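Local coordinates for protein NANS (YJHS), A 9-O-acetyl N-acetylneuraminic acid esterase (Escherichia coli O157:H7 EDL933, PDB 3PT5) that probably hydrolyses the 9-O-acetyl group of 9-O-acetyl-N-acetylneuraminic acid, letting the bacterium grow on this alternative sialic acid of mammalian mucosal sites, at residues S134-G139 / E192-T197; G38-D43 / G102-A107; Y21-V26 / G123-P128; A174-P179 / K219-Q224. One frame throughout, in Å; residues are numbered along the deposited sequence.

Contact 1 (S134-G139 / E192-T197); sequences SAFTAG and EFDLMT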
loop_
_atom_site.group_PDB
_atom_site.type_symbol
_atom_site.label_atom_id
_atom_site.label_comp_id
_atom_site.label_asym_id
_atom_site.label_seq_id
_atom_site.Cartn_x
_atom_site.Cartn_y
_atom_site.Cartn_z
ATOM N N SER A 134 11.931 1.650 3.236
ATOM C CA SER A 134 11.773 2.016 4.634
ATOM C C SER A 134 11.930 0.769 5.513
ATOM O O SER A 134 11.761 -0.380 5.055
ATOM C CB SER A 134 10.429 2.736 4.850
ATOM O OG SER A 134 9.360 1.873 4.512
ATOM N N ALA A 135 12.284 0.987 6.777
ATOM C CA ALA A 135 12.622 -0.133 7.657
ATOM C C ALA A 135 12.562 0.269 9.115
ATOM O O ALA A 135 12.532 1.440 9.409
ATOM C CB ALA A 135 14.024 -0.642 7.340
ATOM N N PHE A 136 12.592 -0.725 9.994
ATOM C CA PHE A 136 12.726 -0.452 11.427
ATOM C C PHE A 136 14.162 -0.357 11.874
ATOM O O PHE A 136 14.449 0.314 12.877
ATOM C CB PHE A 136 12.024 -1.529 12.251
ATOM C CG PHE A 136 10.520 -1.425 12.209
ATOM C CD1 PHE A 136 9.824 -0.568 13.075
ATOM C CD2 PHE A 136 9.791 -2.163 11.276
ATOM C CE1 PHE A 136 8.430 -0.483 13.022
ATOM C CE2 PHE A 136 8.386 -2.072 11.206
ATOM C CZ PHE A 136 7.706 -1.229 12.090
ATOM N N THR A 137 15.052 -1.035 11.150
ATOM C CA THR A 137 16.451 -1.158 11.593
ATOM C C THR A 137 17.483 -0.369 10.776
ATOM O O THR A 137 18.701 -0.469 11.018
ATOM C CB THR A 137 16.867 -2.654 11.775
ATOM O OG1 THR A 137 16.955 -3.332 10.503
ATOM C CG2 THR A 137 15.879 -3.392 12.674
ATOM N N ALA A 138 17.000 0.395 9.792
ATOM C CA ALA A 138 17.852 1.209 8.932
ATOM C C ALA A 138 16.993 2.262 8.282
ATOM O O ALA A 138 15.785 2.067 8.097
ATOM C CB ALA A 138 18.504 0.353 7.874
ATOM N N GLY A 139 17.606 3.391 7.939
ATOM C CA GLY A 139 16.940 4.424 7.177
ATOM C C GLY A 139 16.915 5.743 7.924
ATOM O O GLY A 139 16.758 5.756 9.136
ATOM N N GLU A 192 10.954 -6.247 4.022
ATOM C CA GLU A 192 12.017 -6.610 3.061
ATOM C C GLU A 192 13.389 -6.073 3.469
ATOM O O GLU A 192 14.356 -6.824 3.496
ATOM C CB GLU A 192 11.691 -6.034 1.694
ATOM C CG GLU A 192 10.615 -6.810 0.914
ATOM C CD GLU A 192 9.190 -6.354 1.195
ATOM O OE1 GLU A 192 8.955 -5.506 2.076
ATOM O OE2 GLU A 192 8.260 -6.889 0.503
ATOM N N PHE A 193 13.486 -4.773 3.722
ATOM C CA PHE A 193 14.832 -4.208 4.020
ATOM C C PHE A 193 15.359 -4.701 5.352
ATOM O O PHE A 193 16.575 -4.901 5.520
ATOM C CB PHE A 193 14.841 -2.683 3.946
ATOM C CG PHE A 193 15.101 -2.159 2.566
ATOM C CD1 PHE A 193 14.699 -2.878 1.440
ATOM C CD2 PHE A 193 15.759 -0.948 2.385
ATOM C CE1 PHE A 193 14.944 -2.402 0.172
ATOM C CE2 PHE A 193 16.016 -0.474 1.107
ATOM C CZ PHE A 193 15.618 -1.191 0.009
ATOM N N ASP A 194 14.459 -4.920 6.288
ATOM C CA ASP A 194 14.871 -5.462 7.599
ATOM C C ASP A 194 15.425 -6.891 7.505
ATOM O O ASP A 194 16.232 -7.293 8.343
ATOM C CB ASP A 194 13.745 -5.355 8.630
ATOM C CG ASP A 194 13.523 -3.921 9.100
ATOM O OD1 ASP A 194 14.498 -3.275 9.567
ATOM O OD2 ASP A 194 12.382 -3.429 9.023
ATOM N N LEU A 195 15.022 -7.641 6.485
ATOM C CA LEU A 195 15.566 -8.979 6.256
ATOM C C LEU A 195 17.066 -8.974 6.040
ATOM O O LEU A 195 17.737 -9.979 6.270
ATOM C CB LEU A 195 14.949 -9.620 5.023
ATOM C CG LEU A 195 13.458 -9.888 5.005
ATOM C CD1 LEU A 195 13.046 -10.307 3.587
ATOM C CD2 LEU A 195 13.129 -10.965 5.990
ATOM N N MET A 196 17.585 -7.855 5.546
ATOM C CA MET A 196 18.982 -7.753 5.137
ATOM C C MET A 196 19.926 -7.351 6.246
ATOM O O MET A 196 21.135 -7.518 6.102
ATOM C CB MET A 196 19.110 -6.734 3.999
ATOM C CG MET A 196 18.408 -7.177 2.750
ATOM S SD MET A 196 18.820 -6.103 1.374
ATOM C CE MET A 196 17.651 -4.818 1.584
ATOM N N THR A 197 19.386 -6.756 7.320
ATOM C CA THR A 197 20.261 -6.128 8.323
ATOM C C THR A 197 20.707 -7.152 9.365
ATOM O O THR A 197 20.063 -8.193 9.558
ATOM C CB THR A 197 19.642 -4.872 9.028
ATOM O OG1 THR A 197 18.682 -5.293 9.999
ATOM C CG2 THR A 197 18.974 -3.925 8.044
#
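The Phe136 ring meets the carboxylate of Asp194 at its edge: OD2 sits near the ring plane, 3.7 Å from CD2, and the two flat groups are turned 29° from each other. On the other segment, Met196 CE lies over one face of the Phe193 ring, offset toward the rim, while Phe193 CB touches the methyl of Ala135. His203 meets Phe136 edge-to-face from outside the pair. The Asp194 carboxylate does most of the holding. Its OD2 takes the backbone N-H of Phe136 on the syn lone pair at 2.9 Å, almost straight at 178°. OD1 is gripped twice by Thr137: its syn lone pair takes Thr137 N, more bent at 139°, and its anti lone pair takes Thr137 OG1 at 2.6 Å. Thr137 OG1 stands between its own N and carbonyl carbon, so one residue offers both donors to one oxygen. Thr197 OG1 then donates to Thr137 OG1 at 2.7 Å, which makes a relay ending on the acid. Gln190 NE2 also bonds OD2. With this many donors around a buried carboxylate, Asp194 is probably ionised, its charge stabilised by these groups; those of Phe136 and Thr137 fasten the 134-139 loop to the turn after strand 182-189.

Contact 2 (G38-D43 / G102-A107); sequences GLPLPD and GTVGQA
Apolar contact comes down to one methyl group and one proline. Val104 has CG1 anti to its backbone N (chi1 177°), which sets CG2 anti to the carbonyl carbon, and it is CG2 that reaches the 38-43 segment. This methyl comes against Pro40, 3.9 Å from its CA and 4.1 Å from CG of the ring, the two side chains crossing obliquely. The backbone joins in as well: Gly38 O lies 3.6 Å from Val104 CG2, and the Pro40 ring rests with CG 3.8 Å from Gly102 O. Pro40 and Val104 are also the closest pair along the backbone, their CA atoms 6.2 Å apart.

Polar contact across the pair runs through water, with no direct hydrogen bond between the segments. One water molecule lies within donating distance of two buried glycine carbonyls, 2.8 Å from Gly38 O and 2.9 Å from Gly102 O, but it has more acceptors around it than protons, so the two probably share it with others. Gly102 has a positive phi of 73°, a backbone shape that favours glycine. Gly38 O has a second partner in Ser315 OG.

Neighbouring bonds fix both loops in place. Arg319 of helix 315-335 binds Leu39 O and touches the Val104 side chain, Thr103 OG1 bonds to Ala34 O, and Val104 pairs through its backbone with Gly36. The result is a buried loop-to-loop junction in an SGNH-hydrolase fold: the connection following central strand 20-28 packs on the irregular lead-in to helix 107-114, with helix 315-335 alongside.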
loop_
_atom_site.group_PDB
_atom_site.type_symbol
_atom_site.label_atom_id
_atom_site.label_comp_id
_atom_site.label_asym_id
_atom_site.label_seq_id
_atom_site.Cartn_x
_atom_site.Cartn_y
_atom_site.Cartn_z
ATOM N N GLY A 38 4.695 -2.843 -15.076
ATOM C CA GLY A 38 3.897 -2.967 -16.267
ATOM C C GLY A 38 2.924 -1.797 -16.414
ATOM O O GLY A 38 2.516 -1.173 -15.431
ATOM N N LEU A 39 2.539 -1.556 -17.663
ATOM C CA LEU A 39 1.731 -0.401 -18.060
ATOM C C LEU A 39 0.398 -0.274 -17.293
ATOM O O LEU A 39 -0.307 -1.256 -17.139
ATOM C CB LEU A 39 1.439 -0.534 -19.559
ATOM C CG LEU A 39 0.908 0.704 -20.287
ATOM C CD1 LEU A 39 1.919 1.878 -20.235
ATOM C CD2 LEU A 39 0.600 0.311 -21.713
ATOM N N PRO A 40 0.059 0.949 -16.803
ATOM C CA PRO A 40 -1.282 1.166 -16.238
ATOM C C PRO A 40 -2.359 1.011 -17.299
ATOM O O PRO A 40 -2.103 1.256 -18.480
ATOM C CB PRO A 40 -1.241 2.642 -15.780
ATOM C CG PRO A 40 0.260 2.984 -15.710
ATOM C CD PRO A 40 0.830 2.200 -16.848
ATOM N N LEU A 41 -3.557 0.607 -16.881
ATOM C CA LEU A 41 -4.621 0.342 -17.832
ATOM C C LEU A 41 -5.829 1.151 -17.378
ATOM O O LEU A 41 -6.783 0.584 -16.850
ATOM C CB LEU A 41 -4.956 -1.166 -17.865
ATOM C CG LEU A 41 -3.839 -2.102 -18.324
ATOM C CD1 LEU A 41 -4.192 -3.568 -18.121
ATOM C CD2 LEU A 41 -3.541 -1.797 -19.772
ATOM N N PRO A 42 -5.779 2.486 -17.547
ATOM C CA PRO A 42 -6.785 3.353 -16.920
ATOM C C PRO A 42 -8.201 3.218 -17.475
ATOM O O PRO A 42 -9.137 3.696 -16.848
ATOM C CB PRO A 42 -6.256 4.762 -17.180
ATOM C CG PRO A 42 -5.367 4.639 -18.348
ATOM C CD PRO A 42 -4.762 3.269 -18.274
ATOM N N ASP A 43 -8.363 2.582 -18.626
ATOM C CA ASP A 43 -9.713 2.367 -19.166
ATOM C C ASP A 43 -10.340 1.059 -18.664
ATOM O O ASP A 43 -11.526 0.781 -18.899
ATOM C CB ASP A 43 -9.674 2.379 -20.703
ATOM C CG ASP A 43 -9.460 3.777 -21.277
ATOM O OD1 ASP A 43 -9.867 4.765 -20.630
ATOM O OD2 ASP A 43 -8.875 3.892 -22.378
ATOM N N GLY A 102 3.380 6.722 -14.405
ATOM C CA GLY A 102 3.928 6.037 -13.247
ATOM C C GLY A 102 3.815 4.527 -13.214
ATOM O O GLY A 102 3.612 3.855 -14.226
ATOM N N THR A 103 3.994 4.009 -12.006
ATOM C CA THR A 103 3.925 2.585 -11.738
ATOM C C THR A 103 2.551 2.233 -11.164
ATOM O O THR A 103 1.711 3.102 -10.974
ATOM C CB THR A 103 4.984 2.237 -10.692
ATOM O OG1 THR A 103 4.977 3.271 -9.697
ATOM C CG2 THR A 103 6.336 2.127 -11.374
ATOM N N VAL A 104 2.317 0.943 -10.915
ATOM C CA VAL A 104 0.990 0.487 -10.493
ATOM C C VAL A 104 1.043 -0.112 -9.092
ATOM O O VAL A 104 1.905 -0.945 -8.816
ATOM C CB VAL A 104 0.460 -0.570 -11.470
ATOM C CG1 VAL A 104 -0.880 -1.140 -11.033
ATOM C CG2 VAL A 104 0.311 0.065 -12.875
ATOM N N GLY A 105 0.110 0.308 -8.237
ATOM C CA GLY A 105 -0.067 -0.223 -6.879
ATOM C C GLY A 105 -1.447 -0.836 -6.728
ATOM O O GLY A 105 -2.377 -0.415 -7.427
ATOM N N GLN A 106 -1.597 -1.760 -5.775
ATOM C CA GLN A 106 -2.838 -2.507 -5.575
ATOM C C GLN A 106 -3.923 -1.798 -4.779
ATOM O O GLN A 106 -5.001 -2.365 -4.643
ATOM C CB GLN A 106 -2.573 -3.859 -4.879
ATOM C CG GLN A 106 -1.970 -3.750 -3.454
ATOM C CD GLN A 106 -0.436 -3.790 -3.451
ATOM O OE1 GLN A 106 0.197 -3.452 -4.457
ATOM N NE2 GLN A 106 0.161 -4.205 -2.330
ATOM N N ALA A 107 -3.673 -0.607 -4.203
ATOM C CA ALA A 107 -4.698 0.003 -3.316
ATOM C C ALA A 107 -6.011 0.196 -4.102
ATOM O O ALA A 107 -7.111 -0.070 -3.594
ATOM C CB ALA A 107 -4.217 1.332 -2.769
HETATM O O HOH W 1 3.858 1.244 -15.367
#

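Contact 3 (Y21-V26 / G123-P128); sequences YYVLTV and GILIVP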
loop_
_atom_site.group_PDB
_atom_site.type_symbol
_atom_site.label_atom_id
_atom_site.label_comp_id
_atom_site.label_asym_id
_atom_site.label_seq_id
_atom_site.Cartn_x
_atom_site.Cartn_y
_atom_site.Cartn_z
ATOM N N TYR A 21 -17.564 7.240 4.325
ATOM C CA TYR A 21 -16.548 6.341 3.743
ATOM C C TYR A 21 -16.183 5.211 4.691
ATOM O O TYR A 21 -16.149 5.384 5.902
ATOM C CB TYR A 21 -15.254 7.092 3.386
ATOM C CG TYR A 21 -15.449 8.088 2.243
ATOM C CD1 TYR A 21 -15.275 7.674 0.939
ATOM C CD2 TYR A 21 -15.810 9.423 2.485
ATOM C CE1 TYR A 21 -15.459 8.528 -0.118
ATOM C CE2 TYR A 21 -15.995 10.314 1.405
ATOM C CZ TYR A 21 -15.817 9.834 0.108
ATOM O OH TYR A 21 -15.989 10.606 -1.021
ATOM N N TYR A 22 -15.909 4.055 4.096
ATOM C CA TYR A 22 -15.217 2.966 4.774
ATOM C C TYR A 22 -13.746 3.254 4.508
ATOM O O TYR A 22 -13.351 3.401 3.371
ATOM C CB TYR A 22 -15.575 1.630 4.147
ATOM C CG TYR A 22 -16.922 1.053 4.523
ATOM C CD1 TYR A 22 -17.017 -0.239 5.035
ATOM C CD2 TYR A 22 -18.093 1.763 4.335
ATOM C CE1 TYR A 22 -18.248 -0.802 5.363
ATOM C CE2 TYR A 22 -19.339 1.205 4.672
ATOM C CZ TYR A 22 -19.397 -0.081 5.194
ATOM O OH TYR A 22 -20.618 -0.649 5.535
ATOM N N VAL A 23 -12.974 3.343 5.573
ATOM C CA VAL A 23 -11.597 3.837 5.546
ATOM C C VAL A 23 -10.644 2.643 5.676
ATOM O O VAL A 23 -10.823 1.786 6.541
ATOM C CB VAL A 23 -11.337 4.881 6.667
ATOM C CG1 VAL A 23 -9.857 5.215 6.765
ATOM C CG2 VAL A 23 -12.162 6.169 6.450
ATOM N N LEU A 24 -9.658 2.572 4.774
ATOM C CA LEU A 24 -8.625 1.539 4.849
ATOM C C LEU A 24 -7.277 2.238 4.720
ATOM O O LEU A 24 -7.068 2.974 3.773
ATOM C CB LEU A 24 -8.822 0.517 3.726
ATOM C CG LEU A 24 -7.970 -0.748 3.703
ATOM C CD1 LEU A 24 -8.409 -1.730 4.825
ATOM C CD2 LEU A 24 -8.079 -1.405 2.336
ATOM N N THR A 25 -6.395 2.043 5.706
ATOM C CA THR A 25 -5.037 2.590 5.649
ATOM C C THR A 25 -4.126 1.571 4.968
ATOM O O THR A 25 -4.248 0.401 5.196
ATOM C CB THR A 25 -4.524 2.900 7.059
ATOM O OG1 THR A 25 -5.324 3.967 7.592
ATOM C CG2 THR A 25 -3.064 3.359 7.039
ATOM N N VAL A 26 -3.210 2.052 4.129
ATOM C CA VAL A 26 -2.283 1.191 3.402
ATOM C C VAL A 26 -0.907 1.700 3.741
ATOM O O VAL A 26 -0.643 2.894 3.577
ATOM C CB VAL A 26 -2.540 1.209 1.872
ATOM C CG1 VAL A 26 -1.564 0.273 1.165
ATOM C CG2 VAL A 26 -3.969 0.751 1.605
ATOM N N GLY A 123 -18.659 5.348 0.238
ATOM C CA GLY A 123 -17.536 5.146 -0.662
ATOM C C GLY A 123 -16.403 4.478 0.114
ATOM O O GLY A 123 -16.571 4.110 1.257
ATOM N N ILE A 124 -15.254 4.346 -0.535
ATOM C CA ILE A 124 -14.072 3.771 0.075
ATOM C C ILE A 124 -13.013 4.878 0.063
ATOM O O ILE A 124 -12.845 5.546 -0.965
ATOM C CB ILE A 124 -13.514 2.546 -0.738
ATOM C CG1 ILE A 124 -14.517 1.357 -0.848
ATOM C CG2 ILE A 124 -12.175 2.105 -0.152
ATOM C CD1 ILE A 124 -14.625 0.499 0.403
ATOM N N LEU A 125 -12.330 5.054 1.196
ATOM C CA LEU A 125 -11.310 6.096 1.372
ATOM C C LEU A 125 -10.030 5.421 1.788
ATOM O O LEU A 125 -9.922 4.900 2.888
ATOM C CB LEU A 125 -11.700 7.137 2.433
ATOM C CG LEU A 125 -10.682 8.256 2.716
ATOM C CD1 LEU A 125 -10.350 9.044 1.460
ATOM C CD2 LEU A 125 -11.172 9.173 3.839
ATOM N N ILE A 126 -9.051 5.407 0.880
ATOM C CA ILE A 126 -7.748 4.811 1.188
ATOM C C ILE A 126 -6.831 5.887 1.786
ATOM O O ILE A 126 -6.850 7.035 1.340
ATOM C CB ILE A 126 -7.112 4.232 -0.112
ATOM C CG1 ILE A 126 -7.963 3.067 -0.667
ATOM C CG2 ILE A 126 -5.652 3.822 0.078
ATOM C CD1 ILE A 126 -8.419 2.020 0.303
ATOM N N VAL A 127 -6.064 5.500 2.803
ATOM C CA VAL A 127 -5.090 6.373 3.451
ATOM C C VAL A 127 -3.659 5.832 3.129
ATOM O O VAL A 127 -3.164 4.956 3.809
ATOM C CB VAL A 127 -5.334 6.493 4.997
ATOM C CG1 VAL A 127 -4.357 7.494 5.642
ATOM C CG2 VAL A 127 -6.789 6.902 5.285
ATOM N N PRO A 128 -3.034 6.352 2.041
ATOM C CA PRO A 128 -1.753 5.800 1.606
ATOM C C PRO A 128 -0.596 6.393 2.404
ATOM O O PRO A 128 -0.365 7.616 2.371
ATOM C CB PRO A 128 -1.712 6.127 0.093
ATOM C CG PRO A 128 -2.643 7.264 -0.081
ATOM C CD PRO A 128 -3.563 7.354 1.099
#
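Five backbone hydrogen bonds join strands 21-26 and 123-128, alternating as a parallel ladder demands. Tyr22 N gives to Gly123 O and Tyr22 O takes Leu125 N, both at 2.9 Å; Leu24 repeats this with Leu125 O and Val127 N, and Val26 N closes the run on Val127 O at a nearly straight 176°. CA-H...O contacts fill in between, the shortest from Ile126 CA to Leu24 O at 3.2 Å.

Side chains alternate between the two faces. Tyr21, Val23, Thr25, Leu125 and Val127 share one: Tyr21 CB meets Leu125 CB at 3.7 Å, and Val23 CG1 crosses to Val127 CG2 at 3.8 Å. The Tyr21 ring turns its edge to Ile124 N and passes close to Gly123, which has no side chain, CD1 3.5 Å from its C. On the reverse face Leu24 and Ile126 lie side by side, Leu24 CB 3.8 Å from Ile126 CD1, and Val26 CG2 touches Ile126 CG2.

Helix 162-176 packs on the Val127 face, where Thr25 OG1 bonds to Thr171 OG1, and helix 107-114 on the Leu24 face. Strand 182-189 pairs with the far side of 20-28. Adjacent parallel strands between helical layers are the core of the three-layer alpha/beta/alpha SGNH-hydrolase fold.

Contact 4 (A174-P179 / K219-Q224); sequences ALVKNP and KQYHSQ
Tyr221 is the first residue of 219-224 to reach across, from a short 3-10 turn just beyond helix 203-218. Its CG stands anti to the carbonyl carbon, and the ring crosses Val176 obliquely: the Val176 CG2 methyl sits 3.5 Å from CE1, with the hydroxyl end also close by. Nearer its backbone, Tyr221 CB meets Leu175 CD1 at 4.2 Å, so the tyrosine packs on two successive residues near the C-terminal end of helix 162-176. Ser223 contributes through water, which donates to Pro179 O at 2.9 Å and shares a weak, longer bond with Ser223 OG.

Gln224 is the main polar link. From CG anti to the carbonyl carbon (chi1 -72°), the chain runs extended (chi2 177°) toward the turn that follows the helix. Its NE2 donates to Leu175 O at 2.8 Å and 167°; the acceptor lies in the amide plane, whereas the donor stands above the carbonyl plane of Leu175. Asn178 O comes to 3.0 Å from the same NE2, and Pro179 O lies 3.4 Å from CG. A second bond from NE2 goes to Asn181 O, and the Gln224 backbone pairs with Phe183 of strand 182-189.

One buried side-chain amide thus satisfies backbone carbonyls on both sides of the Asn178-Pro179 turn, tying the helix end and the start of strand 182-189 to the 3-10 segment, with Tyr221 supplying the apolar half.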
loop_
_atom_site.group_PDB
_atom_site.type_symbol
_atom_site.label_atom_id
_atom_site.label_comp_id
_atom_site.label_asym_id
_atom_site.label_seq_id
_atom_site.Cartn_x
_atom_site.Cartn_y
_atom_site.Cartn_z
ATOM N N ALA A 174 -8.643 10.974 8.431
ATOM C CA ALA A 174 -9.654 10.318 7.620
ATOM C C ALA A 174 -10.931 10.066 8.423
ATOM O O ALA A 174 -12.043 10.197 7.889
ATOM C CB ALA A 174 -9.106 9.014 7.047
ATOM N N LEU A 175 -10.764 9.705 9.688
ATOM C CA LEU A 175 -11.903 9.424 10.584
ATOM C C LEU A 175 -12.591 10.702 11.051
ATOM O O LEU A 175 -13.827 10.781 11.079
ATOM C CB LEU A 175 -11.482 8.529 11.757
ATOM C CG LEU A 175 -10.931 7.145 11.327
ATOM C CD1 LEU A 175 -10.412 6.338 12.523
ATOM C CD2 LEU A 175 -11.961 6.338 10.527
ATOM N N VAL A 176 -11.792 11.713 11.380
ATOM C CA VAL A 176 -12.280 13.040 11.792
ATOM C C VAL A 176 -13.082 13.792 10.727
ATOM O O VAL A 176 -13.978 14.585 11.056
ATOM C CB VAL A 176 -11.080 13.923 12.257
ATOM C CG1 VAL A 176 -11.439 15.418 12.274
ATOM C CG2 VAL A 176 -10.570 13.444 13.575
ATOM N N LYS A 177 -12.761 13.555 9.458
ATOM C CA LYS A 177 -13.457 14.167 8.320
ATOM C C LYS A 177 -14.972 14.023 8.358
ATOM O O LYS A 177 -15.677 14.929 7.947
ATOM C CB LYS A 177 -12.942 13.614 6.991
ATOM C CG LYS A 177 -11.641 14.269 6.499
ATOM C CD LYS A 177 -11.576 14.276 4.992
ATOM C CE LYS A 177 -10.192 14.679 4.509
ATOM N NZ LYS A 177 -9.887 16.131 4.599
ATOM N N ASN A 178 -15.458 12.877 8.826
ATOM C CA ASN A 178 -16.884 12.563 8.826
ATOM C C ASN A 178 -17.114 11.563 9.965
ATOM O O ASN A 178 -16.532 10.483 9.949
ATOM C CB ASN A 178 -17.229 11.973 7.449
ATOM C CG ASN A 178 -18.713 11.747 7.228
ATOM O OD1 ASN A 178 -19.471 11.449 8.157
ATOM N ND2 ASN A 178 -19.127 11.840 5.973
ATOM N N PRO A 179 -17.904 11.935 11.007
ATOM C CA PRO A 179 -18.079 11.013 12.130
ATOM C C PRO A 179 -18.762 9.687 11.752
ATOM O O PRO A 179 -18.707 8.733 12.530
ATOM C CB PRO A 179 -18.941 11.820 13.133
ATOM C CG PRO A 179 -19.600 12.843 12.331
ATOM C CD PRO A 179 -18.613 13.211 11.239
ATOM N N LYS A 219 -7.555 4.734 19.694
ATOM C CA LYS A 219 -8.580 4.139 20.558
ATOM C C LYS A 219 -9.795 5.038 20.824
ATOM O O LYS A 219 -10.936 4.557 20.871
ATOM C CB LYS A 219 -7.957 3.721 21.887
ATOM C CG LYS A 219 -8.772 2.702 22.679
ATOM C CD LYS A 219 -8.151 2.458 24.035
ATOM C CE LYS A 219 -8.649 1.154 24.656
ATOM N NZ LYS A 219 -7.874 -0.023 24.163
ATOM N N GLN A 220 -9.539 6.333 20.987
ATOM C CA GLN A 220 -10.578 7.318 21.293
ATOM C C GLN A 220 -11.609 7.498 20.174
ATOM O O GLN A 220 -12.661 8.121 20.384
ATOM C CB GLN A 220 -9.942 8.661 21.640
ATOM C CG GLN A 220 -9.209 9.331 20.493
ATOM C CD GLN A 220 -8.750 10.730 20.854
ATOM O OE1 GLN A 220 -8.753 11.113 22.028
ATOM N NE2 GLN A 220 -8.354 11.503 19.846
ATOM N N TYR A 221 -11.297 6.968 18.991
ATOM C CA TYR A 221 -12.221 6.996 17.852
ATOM C C TYR A 221 -13.010 5.695 17.796
ATOM O O TYR A 221 -13.510 5.313 16.729
ATOM C CB TYR A 221 -11.476 7.219 16.530
ATOM C CG TYR A 221 -10.699 8.509 16.469
ATOM C CD1 TYR A 221 -11.286 9.682 15.999
ATOM C CD2 TYR A 221 -9.372 8.560 16.885
ATOM C CE1 TYR A 221 -10.571 10.878 15.952
ATOM C CE2 TYR A 221 -8.656 9.747 16.849
ATOM C CZ TYR A 221 -9.251 10.898 16.377
ATOM O OH TYR A 221 -8.522 12.073 16.334
ATOM N N HIS A 222 -13.116 5.032 18.952
ATOM C CA HIS A 222 -13.849 3.770 19.113
ATOM C C HIS A 222 -15.193 3.754 18.385
ATOM O O HIS A 222 -15.564 2.751 17.767
ATOM C CB HIS A 222 -14.041 3.428 20.602
ATOM C CG HIS A 222 -14.717 4.506 21.401
ATOM N ND1 HIS A 222 -14.017 5.450 22.124
ATOM C CD2 HIS A 222 -16.029 4.771 21.612
ATOM C CE1 HIS A 222 -14.868 6.264 22.727
ATOM N NE2 HIS A 222 -16.096 5.870 22.437
ATOM N N SER A 223 -15.906 4.874 18.445
ATOM C CA SER A 223 -17.206 4.993 17.804
ATOM C C SER A 223 -17.137 4.686 16.300
ATOM O O SER A 223 -18.146 4.334 15.687
ATOM C CB SER A 223 -17.768 6.393 18.039
ATOM O OG SER A 223 -16.792 7.381 17.736
ATOM N N GLN A 224 -15.934 4.781 15.731
ATOM C CA GLN A 224 -15.720 4.650 14.288
ATOM C C GLN A 224 -14.894 3.417 13.919
ATOM O O GLN A 224 -14.627 3.173 12.739
ATOM C CB GLN A 224 -15.058 5.913 13.741
ATOM C CG GLN A 224 -15.992 7.091 13.696
ATOM C CD GLN A 224 -15.306 8.342 13.220
ATOM O OE1 GLN A 224 -14.736 9.098 14.016
ATOM N NE2 GLN A 224 -15.357 8.576 11.907
HETATM O O HOH W 2 -18.554 9.128 15.394
#

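Contact 3 lies in the middle of the mixed sheet, about 11 Å from the chain's centre, and two others touch its two faces. Contact 4 meets it from helix 162-176, centres about 13 Å apart, with Ala174 packed on Val23, Leu125 and Val127. Contact 2 meets the other face through Ala107, at the start of helix 107-114, against Ile126; their centres are about 18 Å apart, and contact 2 falls between strands 20-28 and 122-130 in sequence. Contact 1 stands apart, its centre about 26 Å from that of contact 3, joining the loops after strands 122-130 and 182-189. Its segments alternate with those of contact 4, so strand 182-189 has contact 4 before it and contact 1 after it.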